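Local coordinates for oligopeptide ABC transporter, periplasmic oligopeptide-binding protein, putative (Thermotoga maritima MSB8, PDB 5IPW) that probably binds oligopeptides in the periplasm and hands them to an ABC transporter for uptake across the inner membrane, at residues L255-P259 / Q270-I274; I443-G447 / E474-F478. All blocks are in the same frame, centred on the assembly; numbering follows the deposited sequence.

Interaction 1: L255-P259 / Q270-I274; sequences LERNP and QLPYI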
loop_
_atom_site.group_PDB
_atom_site.type_symbol
_atom_site.label_atom_id
_atom_site.label_comp_id
_atom_site.label_asym_id
_atom_site.label_seq_id
_atom_site.Cartn_x
_atom_site.Cartn_y
_atom_site.Cartn_z
ATOM N N LEU A 255 1.958 22.827 9.761
ATOM C CA LEU A 255 2.288 21.871 10.819
ATOM C C LEU A 255 3.564 22.304 11.522
ATOM O O LEU A 255 4.520 22.712 10.882
ATOM C CB LEU A 255 2.465 20.465 10.265
ATOM C CG LEU A 255 1.376 19.947 9.333
ATOM C CD1 LEU A 255 1.884 18.736 8.589
ATOM C CD2 LEU A 255 0.103 19.601 10.079
ATOM N N GLU A 256 3.560 22.230 12.843
ATOM C CA GLU A 256 4.715 22.579 13.653
ATOM C C GLU A 256 5.250 21.315 14.319
ATOM O O GLU A 256 4.506 20.371 14.609
ATOM C CB GLU A 256 4.319 23.614 14.709
ATOM C CG GLU A 256 5.467 24.147 15.544
ATOM C CD GLU A 256 5.022 25.203 16.546
ATOM O OE1 GLU A 256 5.551 26.333 16.490
ATOM O OE2 GLU A 256 4.150 24.909 17.389
ATOM N N ARG A 257 6.555 21.298 14.551
ATOM C CA ARG A 257 7.186 20.168 15.196
ATOM C C ARG A 257 6.541 19.867 16.542
ATOM O O ARG A 257 6.206 20.777 17.301
ATOM C CB ARG A 257 8.676 20.416 15.380
ATOM C CG ARG A 257 9.037 21.584 16.283
ATOM C CD ARG A 257 10.536 21.806 16.247
ATOM N NE ARG A 257 11.184 20.509 16.325
ATOM C CZ ARG A 257 12.084 20.017 15.481
ATOM N NH1 ARG A 257 12.572 20.712 14.465
ATOM N NH2 ARG A 257 12.534 18.796 15.704
ATOM N N ASN A 258 6.346 18.581 16.803
ATOM C CA ASN A 258 5.889 18.101 18.097
ATOM C C ASN A 258 7.063 18.060 19.063
ATOM O O ASN A 258 7.952 17.214 18.917
ATOM C CB ASN A 258 5.299 16.701 17.956
ATOM C CG ASN A 258 4.963 16.075 19.286
ATOM O OD1 ASN A 258 5.132 16.696 20.331
ATOM N ND2 ASN A 258 4.484 14.835 19.255
ATOM N N PRO A 259 7.073 18.961 20.060
ATOM C CA PRO A 259 8.246 19.075 20.921
ATOM C C PRO A 259 8.453 17.865 21.833
ATOM O O PRO A 259 9.515 17.744 22.431
ATOM C CB PRO A 259 7.955 20.333 21.740
ATOM C CG PRO A 259 6.470 20.388 21.819
ATOM C CD PRO A 259 5.969 19.823 20.520
ATOM N N GLN A 270 16.753 14.881 18.560
ATOM C CA GLN A 270 15.316 14.649 18.631
ATOM C C GLN A 270 14.655 15.064 17.323
ATOM O O GLN A 270 14.714 16.225 16.919
ATOM C CB GLN A 270 14.681 15.444 19.779
ATOM C CG GLN A 270 13.165 15.287 19.854
ATOM C CD GLN A 270 12.491 16.268 20.799
ATOM O OE1 GLN A 270 12.928 17.412 20.944
ATOM N NE2 GLN A 270 11.398 15.831 21.428
ATOM N N LEU A 271 14.004 14.111 16.681
ATOM C CA LEU A 271 13.349 14.363 15.415
ATOM C C LEU A 271 12.008 15.075 15.646
ATOM O O LEU A 271 11.528 15.147 16.778
ATOM C CB LEU A 271 13.160 13.033 14.667
ATOM C CG LEU A 271 14.468 12.327 14.315
ATOM C CD1 LEU A 271 14.197 10.913 13.839
ATOM C CD2 LEU A 271 15.245 13.097 13.258
ATOM N N PRO A 272 11.416 15.633 14.577
ATOM C CA PRO A 272 11.947 15.725 13.206
ATOM C C PRO A 272 13.074 16.727 13.085
ATOM O O PRO A 272 13.301 17.496 13.992
ATOM C CB PRO A 272 10.740 16.192 12.385
ATOM C CG PRO A 272 9.861 16.884 13.364
ATOM C CD PRO A 272 10.044 16.161 14.670
ATOM N N TYR A 273 13.785 16.712 11.971
ATOM C CA TYR A 273 14.781 17.738 11.715
ATOM C C TYR A 273 14.095 19.055 11.359
ATOM O O TYR A 273 14.485 20.125 11.816
ATOM C CB TYR A 273 15.646 17.330 10.543
ATOM C CG TYR A 273 16.596 16.179 10.796
ATOM C CD1 TYR A 273 17.574 16.260 11.772
ATOM C CD2 TYR A 273 16.549 15.038 10.015
ATOM C CE1 TYR A 273 18.466 15.221 11.976
ATOM C CE2 TYR A 273 17.435 14.006 10.205
ATOM C CZ TYR A 273 18.381 14.099 11.194
ATOM O OH TYR A 273 19.266 13.072 11.358
ATOM N N ILE A 274 13.047 18.943 10.554
ATOM C CA ILE A 274 12.338 20.088 10.007
ATOM C C ILE A 274 11.379 20.697 11.040
ATOM O O ILE A 274 10.625 19.979 11.697
ATOM C CB ILE A 274 11.600 19.663 8.720
ATOM C CG1 ILE A 274 12.634 19.191 7.691
ATOM C CG2 ILE A 274 10.765 20.812 8.168
ATOM C CD1 ILE A 274 12.041 18.454 6.518
HETATM O O HOH W 1 10.617 17.849 17.966
#
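Arg257, the last residue of strand 252-257, reaches across to the backbone around Pro272 in the loop that leads into strand 276-281; the two strands are antiparallel neighbours in a four-stranded mixed sheet, and the contact lies just past one end of that pairing. The arginine does most of the bridging. Its chain bends at chi3 (-43°), which brings the guanidinium alongside the carbonyls of the loop. At the edge of the group and near its plane, NH1 makes a weak hydrogen bond to Tyr273 O at 3.3 Å, while Pro272 CG lies over one face, 4.0 Å from Arg257 NH2. The peptide bond before Pro272 is cis; it joins Leu271, whose O takes a water, to the proline whose CG covers the guanidinium. NH1 also forms a salt bridge with Asp275, so the positive charge has its main partner one residue beyond the segment.

That water links Arg257 NH2 with backbone carbonyls of both segments. It accepts from Arg257 NH2 at 3.1 Å and donates to Asn258 O at 2.9 Å and to Leu271 O at 3.1 Å, with the water oxygen in the guanidinium plane. Farther along, Gln270 stretches out with CG anti to its backbone nitrogen (chi1 177°), and its NE2 approaches Pro259 O at 2.9 Å in a hydrogen bond, although the position of that oxygen is less certain. The same NE2 bonds to Phe261 O, two residues past Pro259. Leu27 of helix 25-32 packs on Arg257, Pro259 and Gln270, and Trp242 of the edge strand touches Pro272. All the touching residues are buried. The arrangement is that of a long connection between adjacent antiparallel strands, bridged near its base by the water and by Arg257 with its Asp275 salt bridge.

Interaction 2: I443-G447 / E474-F478; sequences ITVTG and ERSLF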
loop_
_atom_site.group_PDB
_atom_site.type_symbol
_atom_site.label_atom_id
_atom_site.label_comp_id
_atom_site.label_asym_id
_atom_site.label_seq_id
_atom_site.Cartn_x
_atom_site.Cartn_y
_atom_site.Cartn_z
ATOM N N ILE A 443 -11.269 -9.848 -27.121
ATOM C CA ILE A 443 -10.676 -9.290 -25.918
ATOM C C ILE A 443 -11.589 -8.189 -25.421
ATOM O O ILE A 443 -11.873 -7.229 -26.141
ATOM C CB ILE A 443 -9.275 -8.701 -26.180
ATOM C CG1 ILE A 443 -8.317 -9.800 -26.649
ATOM C CG2 ILE A 443 -8.730 -8.038 -24.918
ATOM C CD1 ILE A 443 -7.005 -9.279 -27.192
ATOM N N THR A 444 -12.047 -8.341 -24.184
ATOM C CA THR A 444 -12.922 -7.371 -23.559
ATOM C C THR A 444 -12.111 -6.450 -22.670
ATOM O O THR A 444 -11.387 -6.913 -21.783
ATOM C CB THR A 444 -13.970 -8.070 -22.684
ATOM O OG1 THR A 444 -14.636 -9.074 -23.454
ATOM C CG2 THR A 444 -14.991 -7.060 -22.146
ATOM N N VAL A 445 -12.245 -5.146 -22.905
ATOM C CA VAL A 445 -11.589 -4.141 -22.078
ATOM C C VAL A 445 -12.581 -3.063 -21.680
ATOM O O VAL A 445 -13.700 -3.014 -22.187
ATOM C CB VAL A 445 -10.403 -3.472 -22.815
ATOM C CG1 VAL A 445 -9.487 -4.519 -23.422
ATOM C CG2 VAL A 445 -10.885 -2.523 -23.906
ATOM N N THR A 446 -12.155 -2.199 -20.766
ATOM C CA THR A 446 -12.869 -0.959 -20.482
ATOM C C THR A 446 -11.842 0.163 -20.324
ATOM O O THR A 446 -10.916 0.062 -19.520
ATOM C CB THR A 446 -13.793 -1.084 -19.252
ATOM O OG1 THR A 446 -14.436 0.170 -19.000
ATOM C CG2 THR A 446 -13.027 -1.533 -18.017
ATOM N N GLY A 447 -11.985 1.205 -21.139
ATOM C CA GLY A 447 -11.062 2.338 -21.124
ATOM C C GLY A 447 -10.197 2.428 -22.368
ATOM O O GLY A 447 -9.522 1.463 -22.742
ATOM N N GLU A 474 -18.445 -0.036 -21.535
ATOM C CA GLU A 474 -18.653 0.851 -20.406
ATOM C C GLU A 474 -18.467 0.079 -19.076
ATOM O O GLU A 474 -18.833 -1.089 -18.967
ATOM C CB GLU A 474 -20.037 1.502 -20.538
ATOM C CG GLU A 474 -20.547 2.243 -19.316
ATOM C CD GLU A 474 -21.394 1.369 -18.417
ATOM O OE1 GLU A 474 -22.233 0.596 -18.933
ATOM O OE2 GLU A 474 -21.220 1.461 -17.185
ATOM N N ARG A 475 -17.874 0.752 -18.091
ATOM C CA ARG A 475 -17.475 0.161 -16.798
ATOM C C ARG A 475 -18.440 -0.887 -16.218
ATOM O O ARG A 475 -18.039 -2.010 -15.924
ATOM C CB ARG A 475 -17.285 1.278 -15.761
ATOM C CG ARG A 475 -16.466 0.899 -14.533
ATOM C CD ARG A 475 -14.976 0.945 -14.825
ATOM N NE ARG A 475 -14.186 1.279 -13.640
ATOM C CZ ARG A 475 -12.874 1.523 -13.645
ATOM N NH1 ARG A 475 -12.171 1.472 -14.778
ATOM N NH2 ARG A 475 -12.254 1.821 -12.506
ATOM N N SER A 476 -19.701 -0.510 -16.032
ATOM C CA SER A 476 -20.665 -1.388 -15.368
ATOM C C SER A 476 -21.089 -2.578 -16.229
ATOM O O SER A 476 -21.413 -3.634 -15.688
ATOM C CB SER A 476 -21.901 -0.609 -14.901
ATOM O OG SER A 476 -22.846 -0.463 -15.947
ATOM N N LEU A 477 -21.104 -2.409 -17.550
ATOM C CA LEU A 477 -21.424 -3.517 -18.447
ATOM C C LEU A 477 -20.279 -4.524 -18.452
ATOM O O LEU A 477 -20.502 -5.732 -18.435
ATOM C CB LEU A 477 -21.698 -3.023 -19.875
ATOM C CG LEU A 477 -22.158 -4.096 -20.881
ATOM C CD1 LEU A 477 -23.534 -4.641 -20.527
ATOM C CD2 LEU A 477 -22.170 -3.548 -22.298
ATOM N N PHE A 478 -19.058 -3.998 -18.493
ATOM C CA PHE A 478 -17.830 -4.779 -18.341
ATOM C C PHE A 478 -17.911 -5.693 -17.120
ATOM O O PHE A 478 -17.587 -6.875 -17.205
ATOM C CB PHE A 478 -16.652 -3.801 -18.209
ATOM C CG PHE A 478 -15.300 -4.449 -18.075
ATOM C CD1 PHE A 478 -14.564 -4.798 -19.200
ATOM C CD2 PHE A 478 -14.735 -4.652 -16.827
ATOM C CE1 PHE A 478 -13.308 -5.373 -19.081
ATOM C CE2 PHE A 478 -13.482 -5.225 -16.702
ATOM C CZ PHE A 478 -12.767 -5.588 -17.829
#
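Thr446 and Phe478 bury the most surface here, and they meet methyl to ring. Thr446 CG2 sits over the centre of the Phe478 ring, 3.6 Å from the centroid and 8° off the normal, a CH-pi contact with the two side chains crossing at about a right angle. With CG anti to its backbone nitrogen (chi1 -179°), the phenylalanine extends from the first turn of helix 475-484 toward the end of strand 440-445. At the edge, near the ring plane, CE1 lies 3.7 Å from Thr444 O; Thr444 CG2 comes obliquely from the side away from Thr446, 3.7 Å from Phe478 CD1.

Helix 475-484 is the beta-alpha-beta crossover from strand 467-472 to the parallel strand 489-494, and its first turn packs on the strand lying between those two. Glu474 is its N-cap, OE2 accepting from Ser476 N at 2.7 Å and from Ser476 OG at 2.8 Å. Thr446 OG1 comes within 3.6 Å of Arg475 N but hydrogen-bonds to Leu473 O, just before the helix. Between the two segments themselves the contact is thus non-polar packing on one aromatic ring, with the polar tie to Leu473 running beside it.

Following the chain from the N terminus, interaction 1 comes first and closes a short loop: ten residues, including strand 263-265, separate 255-259 from 270-274. Interaction 2 opens only after that loop is complete and spans 26 residues, through helix 448-462 and strand 467-472, before helix 475-484 returns to strand 440-445. The two loops therefore lie in series and neither nest nor cross. One ties the connection between neighbouring antiparallel strands of a four-stranded sheet; the other sets a helix against a strand of a separate five-stranded sheet. Their centres are 48 Å apart, on opposite sides of the chain's centre, and they do not touch.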